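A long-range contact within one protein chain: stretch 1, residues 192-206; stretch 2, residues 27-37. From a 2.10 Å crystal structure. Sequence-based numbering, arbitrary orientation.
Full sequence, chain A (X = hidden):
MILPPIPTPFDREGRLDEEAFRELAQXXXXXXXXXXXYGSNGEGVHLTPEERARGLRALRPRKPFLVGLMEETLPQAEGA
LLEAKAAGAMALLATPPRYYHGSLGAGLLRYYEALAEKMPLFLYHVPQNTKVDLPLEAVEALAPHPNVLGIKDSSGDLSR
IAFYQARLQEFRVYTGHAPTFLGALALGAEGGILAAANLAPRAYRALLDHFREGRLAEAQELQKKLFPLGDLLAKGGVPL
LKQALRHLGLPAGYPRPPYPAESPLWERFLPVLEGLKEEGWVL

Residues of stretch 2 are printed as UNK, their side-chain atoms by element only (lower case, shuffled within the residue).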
# COMPACT_ATOMS: atom_id res chain seq x y z
N GLY A 192 -18.67 -17.89 -12.16
CA GLY A 192 -18.56 -16.93 -11.08
C GLY A 192 -19.34 -17.29 -9.83
O GLY A 192 -20.44 -17.84 -9.89
N ILE A 193 -18.72 -17.01 -8.69
CA ILE A 193 -19.33 -17.24 -7.39
C ILE A 193 -19.44 -15.79 -6.93
O ILE A 193 -18.50 -15.22 -6.37
CB ILE A 193 -18.41 -18.07 -6.48
CG1 ILE A 193 -18.21 -19.45 -7.10
CG2 ILE A 193 -19.03 -18.19 -5.08
CD1 ILE A 193 -17.34 -20.40 -6.29
N LEU A 194 -20.60 -15.20 -7.22
CA LEU A 194 -20.83 -13.79 -6.97
C LEU A 194 -21.93 -13.43 -5.99
O LEU A 194 -23.03 -13.97 -6.05
CB LEU A 194 -21.16 -13.12 -8.31
CG LEU A 194 -20.26 -13.51 -9.49
CD1 LEU A 194 -20.92 -13.09 -10.80
CD2 LEU A 194 -18.91 -12.84 -9.33
N ALA A 195 -21.63 -12.49 -5.10
CA ALA A 195 -22.59 -12.02 -4.12
C ALA A 195 -23.80 -11.47 -4.87
O ALA A 195 -24.94 -11.59 -4.41
CB ALA A 195 -21.97 -10.93 -3.25
N ALA A 196 -23.56 -10.86 -6.02
CA ALA A 196 -24.63 -10.28 -6.83
C ALA A 196 -25.57 -11.35 -7.37
O ALA A 196 -26.70 -11.05 -7.76
CB ALA A 196 -24.04 -9.47 -7.98
N ALA A 197 -25.11 -12.60 -7.38
CA ALA A 197 -25.93 -13.71 -7.86
C ALA A 197 -27.01 -14.05 -6.83
O ALA A 197 -27.89 -14.87 -7.10
CB ALA A 197 -25.08 -14.93 -8.16
N ASN A 198 -26.93 -13.45 -5.65
CA ASN A 198 -27.94 -13.67 -4.61
C ASN A 198 -29.17 -12.85 -5.02
O ASN A 198 -30.29 -13.14 -4.61
CB ASN A 198 -27.49 -13.13 -3.25
CG ASN A 198 -26.48 -14.02 -2.55
OD1 ASN A 198 -25.29 -13.70 -2.49
ND2 ASN A 198 -26.95 -15.14 -2.02
N LEU A 199 -28.94 -11.81 -5.82
CA LEU A 199 -30.01 -10.91 -6.25
C LEU A 199 -30.50 -11.12 -7.68
O LEU A 199 -31.71 -11.11 -7.92
CB LEU A 199 -29.55 -9.46 -6.08
CG LEU A 199 -28.99 -9.08 -4.70
CD1 LEU A 199 -28.50 -7.64 -4.73
CD2 LEU A 199 -30.06 -9.26 -3.63
N ALA A 200 -29.57 -11.30 -8.61
CA ALA A 200 -29.95 -11.50 -10.01
C ALA A 200 -29.25 -12.73 -10.59
O ALA A 200 -28.53 -12.64 -11.58
CB ALA A 200 -29.58 -10.26 -10.83
N PRO A 201 -29.46 -13.91 -9.97
CA PRO A 201 -28.84 -15.15 -10.43
C PRO A 201 -29.08 -15.49 -11.91
O PRO A 201 -28.18 -15.98 -12.59
CB PRO A 201 -29.40 -16.21 -9.48
CG PRO A 201 -30.73 -15.62 -9.06
CD PRO A 201 -30.38 -14.17 -8.85
N ARG A 202 -30.29 -15.23 -12.40
CA ARG A 202 -30.60 -15.53 -13.79
C ARG A 202 -29.86 -14.61 -14.75
O ARG A 202 -29.53 -15.01 -15.86
CB ARG A 202 -32.12 -15.44 -14.03
CG ARG A 202 -32.90 -16.62 -13.43
CD ARG A 202 -34.42 -16.52 -13.65
NE ARG A 202 -34.97 -15.31 -13.04
CZ ARG A 202 -35.19 -14.17 -13.68
NH1 ARG A 202 -34.92 -14.07 -14.98
NH2 ARG A 202 -35.66 -13.12 -13.02
N ALA A 203 -29.58 -13.38 -14.33
CA ALA A 203 -28.88 -12.43 -15.19
C ALA A 203 -27.43 -12.85 -15.43
O ALA A 203 -26.95 -12.85 -16.56
CB ALA A 203 -28.93 -11.04 -14.60
N TYR A 204 -26.73 -13.21 -14.35
CA TYR A 204 -25.34 -13.62 -14.49
C TYR A 204 -25.25 -14.93 -15.27
O TYR A 204 -24.28 -15.17 -15.98
CB TYR A 204 -24.69 -13.73 -13.10
CG TYR A 204 -24.40 -12.36 -12.53
CD1 TYR A 204 -23.32 -11.61 -13.00
CD2 TYR A 204 -25.25 -11.78 -11.59
CE1 TYR A 204 -23.10 -10.31 -12.55
CE2 TYR A 204 -25.04 -10.48 -11.13
CZ TYR A 204 -23.96 -9.75 -11.62
OH TYR A 204 -23.76 -8.46 -11.19
N ARG A 205 -26.27 -15.77 -15.14
CA ARG A 205 -26.32 -17.04 -15.87
C ARG A 205 -26.45 -16.73 -17.37
O ARG A 205 -25.78 -17.34 -18.21
CB ARG A 205 -27.53 -17.86 -15.41
CG ARG A 205 -27.79 -19.11 -16.24
CD ARG A 205 -26.83 -20.22 -15.84
NE ARG A 205 -25.94 -20.61 -16.91
CZ ARG A 205 -24.99 -21.54 -16.79
NH1 ARG A 205 -24.82 -22.17 -15.63
NH2 ARG A 205 -24.22 -21.84 -17.82
N ALA A 206 -27.31 -15.77 -17.68
CA ALA A 206 -27.54 -15.36 -19.06
C ALA A 206 -26.26 -14.78 -19.68
O ALA A 206 -25.95 -15.03 -20.84
CB ALA A 206 -28.67 -14.33 -19.12
N UNK A 27 -34.67 -20.83 -0.93
CA UNK A 27 -35.25 -19.84 -1.83
C UNK A 27 -34.31 -19.45 -2.97
O UNK A 27 -34.76 -18.97 -4.00
c UNK A 27 -35.64 -18.59 -1.05
N UNK A 28 -33.02 -19.67 -2.78
CA UNK A 28 -32.05 -19.31 -3.80
C UNK A 28 -31.50 -20.46 -4.63
O UNK A 28 -31.29 -20.31 -5.83
c UNK A 28 -31.56 -16.22 -3.62
c UNK A 28 -30.87 -18.55 -3.15
c UNK A 28 -31.21 -17.20 -2.52
c UNK A 28 -30.03 -16.69 -1.70
N UNK A 29 -31.28 -21.60 -3.99
CA UNK A 29 -30.71 -22.76 -4.66
C UNK A 29 -31.32 -23.16 -6.01
O UNK A 29 -30.60 -23.53 -6.93
o UNK A 29 -28.65 -26.72 -3.01
c UNK A 29 -30.71 -23.97 -3.72
o UNK A 29 -30.83 -26.76 -2.73
c UNK A 29 -29.80 -26.30 -3.26
c UNK A 29 -29.95 -25.18 -4.27
N UNK A 30 -32.66 -23.09 -6.14
CA UNK A 30 -33.29 -23.46 -7.41
C UNK A 30 -32.87 -22.58 -8.59
O UNK A 30 -32.87 -23.01 -9.74
c UNK A 30 -34.85 -23.67 -5.65
c UNK A 30 -34.78 -23.33 -7.11
c UNK A 30 -33.68 -22.89 -5.10
N UNK A 31 -32.51 -21.34 -8.28
CA UNK A 31 -32.12 -20.37 -9.29
C UNK A 31 -30.66 -20.43 -9.72
O UNK A 31 -30.27 -19.76 -10.68
c UNK A 31 -34.05 -17.43 -7.64
c UNK A 31 -33.91 -18.66 -8.51
c UNK A 31 -32.43 -18.96 -8.78
c UNK A 31 -34.62 -18.47 -9.84
N UNK A 32 -29.86 -21.24 -9.03
CA UNK A 32 -28.43 -21.34 -9.32
C UNK A 32 -27.93 -22.78 -9.46
O UNK A 32 -28.65 -23.73 -9.19
c UNK A 32 -27.95 -21.24 -6.85
c UNK A 32 -27.92 -19.14 -8.21
c UNK A 32 -27.61 -20.63 -8.21
N UNK A 33 -26.67 -22.92 -9.87
CA UNK A 33 -26.06 -24.24 -10.05
C UNK A 33 -25.68 -24.90 -8.73
O UNK A 33 -25.53 -26.12 -8.66
o UNK A 33 -24.89 -22.59 -12.76
c UNK A 33 -24.83 -24.12 -10.94
o UNK A 33 -25.73 -24.60 -13.08
c UNK A 33 -25.17 -23.74 -12.36
N UNK A 34 -25.50 -24.08 -7.70
CA UNK A 34 -25.13 -24.60 -6.40
C UNK A 34 -24.93 -23.45 -5.44
O UNK A 34 -25.00 -22.29 -5.83
N UNK A 35 -24.67 -23.76 -4.17
CA UNK A 35 -24.47 -22.73 -3.17
C UNK A 35 -23.09 -22.77 -2.55
O UNK A 35 -22.46 -23.82 -2.49
c UNK A 35 -27.73 -23.21 -1.04
c UNK A 35 -25.49 -22.88 -2.04
c UNK A 35 -27.45 -21.56 -2.91
c UNK A 35 -26.99 -22.90 -2.34
N UNK A 36 -22.63 -21.61 -2.09
CA UNK A 36 -21.37 -21.51 -1.38
C UNK A 36 -21.78 -21.09 0.02
O UNK A 36 -22.27 -19.97 0.22
c UNK A 36 -18.41 -18.99 -1.71
c UNK A 36 -20.43 -20.45 -1.98
c UNK A 36 -19.33 -19.98 -1.01
c UNK A 36 -18.54 -21.17 -0.48
N UNK A 37 -21.60 -21.99 0.99
CA UNK A 37 -21.94 -21.70 2.38
C UNK A 37 -20.69 -21.19 3.09
O UNK A 37 -19.61 -21.76 2.93
c UNK A 37 -22.47 -22.97 3.10
c UNK A 37 -23.66 -23.54 2.35
c UNK A 37 -22.86 -22.62 4.53
O HOH W 1 -28.02 -18.84 -11.99

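Position 27 carries a single side-chain carbon and lies out of reach of stretch 1. One carbon means alanine, Ala27.

Position 28 has four carbons, forked at the second. Its CA-to-CB bond points toward stretch 1, and its side chain packs against the end of the Asn198 side chain. The fork beyond CB marks leucine, Leu28.

Position 29 has three carbons, the third carrying two oxygens. That is a carboxylate on a two-carbon stem, so Glu29. It makes no contact with stretch 1.

At position 30 three carbons close a ring onto the backbone N. Only proline does this. Pro30 touches a crystal neighbour, not stretch 1.

Position 31 again shows four carbons forked at the second. Its CB lies 3.8 Å from Pro201 CG, and another carbon of the side chain approaches the CD of Arg202. This is Leu31; the second approach is from Leu31 CD2 to Arg202 CD, at 4.3 Å. Leu31 N is bonded to Leu28 O at 2.9 Å, within the short 3-10 turn.

Position 32 has three carbons, forked at the first. Its CA-to-CB bond points sideways, yet one carbon of the fork reaches Pro201. Branching at CB with carbon alone gives valine, Val32. The approach is from Val32 CG1 to Pro201 CB, at 3.5 Å.

Position 33 has two carbons, the second carrying two oxygens. One oxygen meets the guanidinium of Arg205. The short acid is Asp33, and Asp33 OD2 lies 2.9 Å from Arg205 NH1, near the guanidinium plane. The pair forms a salt bridge, although its hydrogen bond is weak, with an angle of 122°.

Position 34 has no side-chain atoms, so Gly34.

Position 35 has four carbons forked at the second: Leu35. Its CB points away and it makes no contact.

Position 36 has the same four-carbon fork, but here the CA-to-CB bond points toward stretch 1. The side chain touches Ile193. It is Leu36, with CD2 3.5 Å from Ile193 CG2.

Position 37 has three carbons forked at the first. This is Val37, out of reach of stretch 1.

The contact is mainly apolar and buries 430 Å² in total. Pro201, in the first turn of its helix, packs against Leu31 and Val32. Ile193 and Leu36 form a separate apolar contact between strand residues. One water joins the backbones by donating to both Leu31 O (2.8 Å) and Pro201 O (2.9 Å), so it bridges two acceptors that could not bond to each other. One helical turn beyond Pro201, the salt bridge of Arg205 and Asp33 adds a charged link.

Stretch 2, residues 27-37: ALEPLVDGLLV
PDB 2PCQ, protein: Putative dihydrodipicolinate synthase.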